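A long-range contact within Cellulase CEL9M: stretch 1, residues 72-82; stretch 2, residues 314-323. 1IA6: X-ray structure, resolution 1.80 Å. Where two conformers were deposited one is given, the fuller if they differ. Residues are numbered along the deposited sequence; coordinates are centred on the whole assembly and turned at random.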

# COMPACT_ATOMS: atom_id res chain seq x y z
N ALA A 72 -6.16 -0.62 -0.92
CA ALA A 72 -6.86 -1.57 -0.06
C ALA A 72 -6.34 -1.55 1.37
O ALA A 72 -7.13 -1.62 2.32
CB ALA A 72 -6.75 -2.98 -0.64
N ILE A 73 -5.03 -1.47 1.54
CA ILE A 73 -4.44 -1.47 2.87
C ILE A 73 -4.74 -0.17 3.62
O ILE A 73 -4.96 -0.18 4.83
CB ILE A 73 -2.91 -1.69 2.82
CG1 ILE A 73 -2.61 -3.05 2.18
CG2 ILE A 73 -2.30 -1.58 4.21
CD1 ILE A 73 -3.44 -4.20 2.72
N LEU A 74 -4.75 0.94 2.90
CA LEU A 74 -5.07 2.22 3.52
C LEU A 74 -6.54 2.19 3.96
O LEU A 74 -6.88 2.64 5.04
CB LEU A 74 -4.86 3.38 2.54
CG LEU A 74 -3.41 3.77 2.25
CD1 LEU A 74 -3.38 4.76 1.09
CD2 LEU A 74 -2.78 4.39 3.51
N GLY A 75 -7.39 1.63 3.10
CA GLY A 75 -8.81 1.53 3.44
C GLY A 75 -9.03 0.63 4.64
O GLY A 75 -9.89 0.89 5.47
N TRP A 76 -8.24 -0.44 4.73
CA TRP A 76 -8.35 -1.38 5.84
C TRP A 76 -7.95 -0.68 7.14
O TRP A 76 -8.58 -0.89 8.18
CB TRP A 76 -7.46 -2.60 5.59
CG TRP A 76 -7.69 -3.75 6.53
CD1 TRP A 76 -8.82 -4.02 7.24
CD2 TRP A 76 -6.78 -4.83 6.81
NE1 TRP A 76 -8.68 -5.19 7.94
CE2 TRP A 76 -7.43 -5.71 7.70
CE3 TRP A 76 -5.47 -5.13 6.39
CZ2 TRP A 76 -6.83 -6.87 8.18
CZ3 TRP A 76 -4.87 -6.29 6.88
CH2 TRP A 76 -5.55 -7.15 7.76
N SER A 77 -6.92 0.15 7.07
CA SER A 77 -6.43 0.89 8.23
C SER A 77 -7.53 1.78 8.81
O SER A 77 -7.74 1.81 10.02
CB SER A 77 -5.23 1.75 7.84
OG SER A 77 -4.19 0.96 7.27
N LEU A 78 -8.21 2.50 7.94
CA LEU A 78 -9.28 3.41 8.36
C LEU A 78 -10.47 2.64 8.92
O LEU A 78 -11.09 3.05 9.90
CB LEU A 78 -9.73 4.27 7.17
CG LEU A 78 -10.80 5.33 7.45
CD1 LEU A 78 -10.28 6.33 8.49
CD2 LEU A 78 -11.15 6.05 6.16
N TYR A 79 -10.78 1.51 8.28
CA TYR A 79 -11.90 0.67 8.71
C TYR A 79 -11.69 0.06 10.09
O TYR A 79 -12.60 0.06 10.92
CB TYR A 79 -12.12 -0.45 7.69
CG TYR A 79 -13.29 -1.35 8.02
CD1 TYR A 79 -14.60 -0.94 7.79
CD2 TYR A 79 -13.08 -2.62 8.56
CE1 TYR A 79 -15.68 -1.78 8.10
CE2 TYR A 79 -14.15 -3.46 8.87
CZ TYR A 79 -15.45 -3.03 8.64
OH TYR A 79 -16.50 -3.86 8.93
N GLU A 80 -10.49 -0.45 10.34
CA GLU A 80 -10.19 -1.10 11.62
C GLU A 80 -9.81 -0.15 12.76
O GLU A 80 -10.10 -0.44 13.92
CB GLU A 80 -9.04 -2.10 11.44
CG GLU A 80 -9.30 -3.22 10.43
CD GLU A 80 -10.30 -4.26 10.92
OE1 GLU A 80 -10.63 -4.28 12.12
OE2 GLU A 80 -10.75 -5.07 10.09
N PHE A 81 -9.16 0.96 12.44
CA PHE A 81 -8.72 1.90 13.47
C PHE A 81 -9.24 3.32 13.26
O PHE A 81 -8.52 4.29 13.49
CB PHE A 81 -7.19 1.93 13.52
CG PHE A 81 -6.56 0.58 13.72
CD1 PHE A 81 -6.78 -0.13 14.90
CD2 PHE A 81 -5.74 0.02 12.74
CE1 PHE A 81 -6.20 -1.39 15.09
CE2 PHE A 81 -5.16 -1.24 12.92
CZ PHE A 81 -5.39 -1.94 14.10
N LYS A 82 -10.50 3.44 12.85
CA LYS A 82 -11.11 4.74 12.61
C LYS A 82 -10.93 5.74 13.75
O LYS A 82 -10.68 6.92 13.50
CB LYS A 82 -12.60 4.57 12.31
CG LYS A 82 -13.33 5.88 12.08
CD LYS A 82 -14.80 5.64 11.80
CE LYS A 82 -15.59 6.94 11.83
NZ LYS A 82 -15.01 7.94 10.89
N SER A 314 3.55 -6.09 11.41
CA SER A 314 3.11 -5.48 12.66
C SER A 314 1.66 -5.00 12.56
O SER A 314 0.90 -5.11 13.52
CB SER A 314 4.03 -4.32 13.03
OG SER A 314 5.35 -4.80 13.27
N MET A 315 1.28 -4.48 11.40
CA MET A 315 -0.09 -4.01 11.23
C MET A 315 -1.08 -5.17 11.36
O MET A 315 -2.10 -5.05 12.03
CB MET A 315 -0.27 -3.34 9.86
CG MET A 315 -1.69 -2.84 9.64
SD MET A 315 -2.04 -2.38 7.94
CE MET A 315 -3.83 -2.41 7.98
N VAL A 316 -0.77 -6.29 10.70
CA VAL A 316 -1.65 -7.46 10.76
C VAL A 316 -1.79 -7.95 12.20
O VAL A 316 -2.88 -8.28 12.65
CB VAL A 316 -1.10 -8.61 9.88
CG1 VAL A 316 -2.02 -9.82 9.97
CG2 VAL A 316 -0.99 -8.14 8.43
N MET A 317 -0.67 -7.99 12.93
CA MET A 317 -0.71 -8.42 14.32
C MET A 317 -1.58 -7.50 15.17
O MET A 317 -2.29 -7.97 16.07
CB MET A 317 0.71 -8.46 14.91
CG MET A 317 1.60 -9.50 14.27
SD MET A 317 3.23 -9.51 15.03
CE MET A 317 3.80 -11.16 14.57
N LEU A 318 -1.54 -6.20 14.91
CA LEU A 318 -2.35 -5.27 15.69
C LEU A 318 -3.84 -5.38 15.37
O LEU A 318 -4.69 -5.16 16.24
CB LEU A 318 -1.88 -3.82 15.48
CG LEU A 318 -0.49 -3.51 16.06
CD1 LEU A 318 -0.23 -2.02 15.97
CD2 LEU A 318 -0.42 -3.97 17.52
N VAL A 319 -4.17 -5.71 14.13
CA VAL A 319 -5.58 -5.88 13.76
C VAL A 319 -6.08 -7.11 14.50
O VAL A 319 -7.18 -7.13 15.05
CB VAL A 319 -5.75 -6.07 12.24
CG1 VAL A 319 -7.20 -6.37 11.91
CG2 VAL A 319 -5.29 -4.82 11.51
N TYR A 320 -5.25 -8.15 14.51
CA TYR A 320 -5.58 -9.40 15.20
C TYR A 320 -5.80 -9.14 16.69
O TYR A 320 -6.70 -9.71 17.30
CB TYR A 320 -4.44 -10.41 15.01
CG TYR A 320 -4.63 -11.71 15.75
CD1 TYR A 320 -5.51 -12.68 15.27
CD2 TYR A 320 -3.94 -11.97 16.93
CE1 TYR A 320 -5.69 -13.89 15.95
CE2 TYR A 320 -4.11 -13.17 17.62
CZ TYR A 320 -4.98 -14.12 17.12
OH TYR A 320 -5.14 -15.32 17.79
N CYS A 321 -4.97 -8.28 17.27
CA CYS A 321 -5.07 -7.97 18.70
C CYS A 321 -6.35 -7.28 19.14
O CYS A 321 -6.64 -7.21 20.34
CB CYS A 321 -3.86 -7.15 19.15
SG CYS A 321 -2.35 -8.14 19.31
N LYS A 322 -7.12 -6.75 18.19
CA LYS A 322 -8.37 -6.09 18.54
C LYS A 322 -9.30 -7.09 19.23
O LYS A 322 -9.92 -6.77 20.24
CB LYS A 322 -9.06 -5.55 17.29
CG LYS A 322 -8.37 -4.34 16.67
CD LYS A 322 -9.09 -3.87 15.41
CE LYS A 322 -10.53 -3.46 15.70
NZ LYS A 322 -11.24 -3.03 14.46
N GLN A 323 -9.38 -8.30 18.68
CA GLN A 323 -10.24 -9.32 19.25
C GLN A 323 -9.50 -10.33 20.12
O GLN A 323 -10.08 -10.89 21.05
CB GLN A 323 -10.98 -10.07 18.13
CG GLN A 323 -11.87 -9.18 17.29
CD GLN A 323 -12.76 -9.97 16.35
OE1 GLN A 323 -12.29 -10.84 15.61
NE2 GLN A 323 -14.06 -9.67 16.37

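Two helices run in the same general direction, their axes 28° apart and 11.6 Å at closest approach, and side chains from both helices fill the space between them, burying 485 Å², both sides summed. Along stretch 1, I73 opens the contact: I73 CG2 lies 3.8 Å from SD of M315, whose extended, all-t side chain reaches across from the facing helix. W76 points toward stretch 2. W76 CE3 packs 3.6 Å from M315 CE, while CG2 of V319 sits over one face of the indole. S77 brings a small side chain beside the methionine tip, S77 OG lying 3.5 Å from M315 CE; its hydroxyl is satisfied within its own helix by a 2.8 Å hydrogen bond from S77 OG to I73 O.

E80 carries the polar rule. E80 OE2 accepts a 3.0 Å hydrogen bond from W76 NE1, and E80 OE1 forms a 2.7 Å salt bridge with K322 NZ. K322 NZ also donates to E80 O at 2.9 Å, so one lysine grips both side chain and main chain near the helix end. F81 then leaves helical geometry, yet its ring reaches back: F81 CE2 lies 3.8 Å from V319 CG2, and F81 CE1 lies 3.8 Å from K322 CD, using the lysine's aliphatic stem. The charged pair of partly exposed residues is thus flanked by apolar packing, with buried W76 before E80 and buried F81 after it.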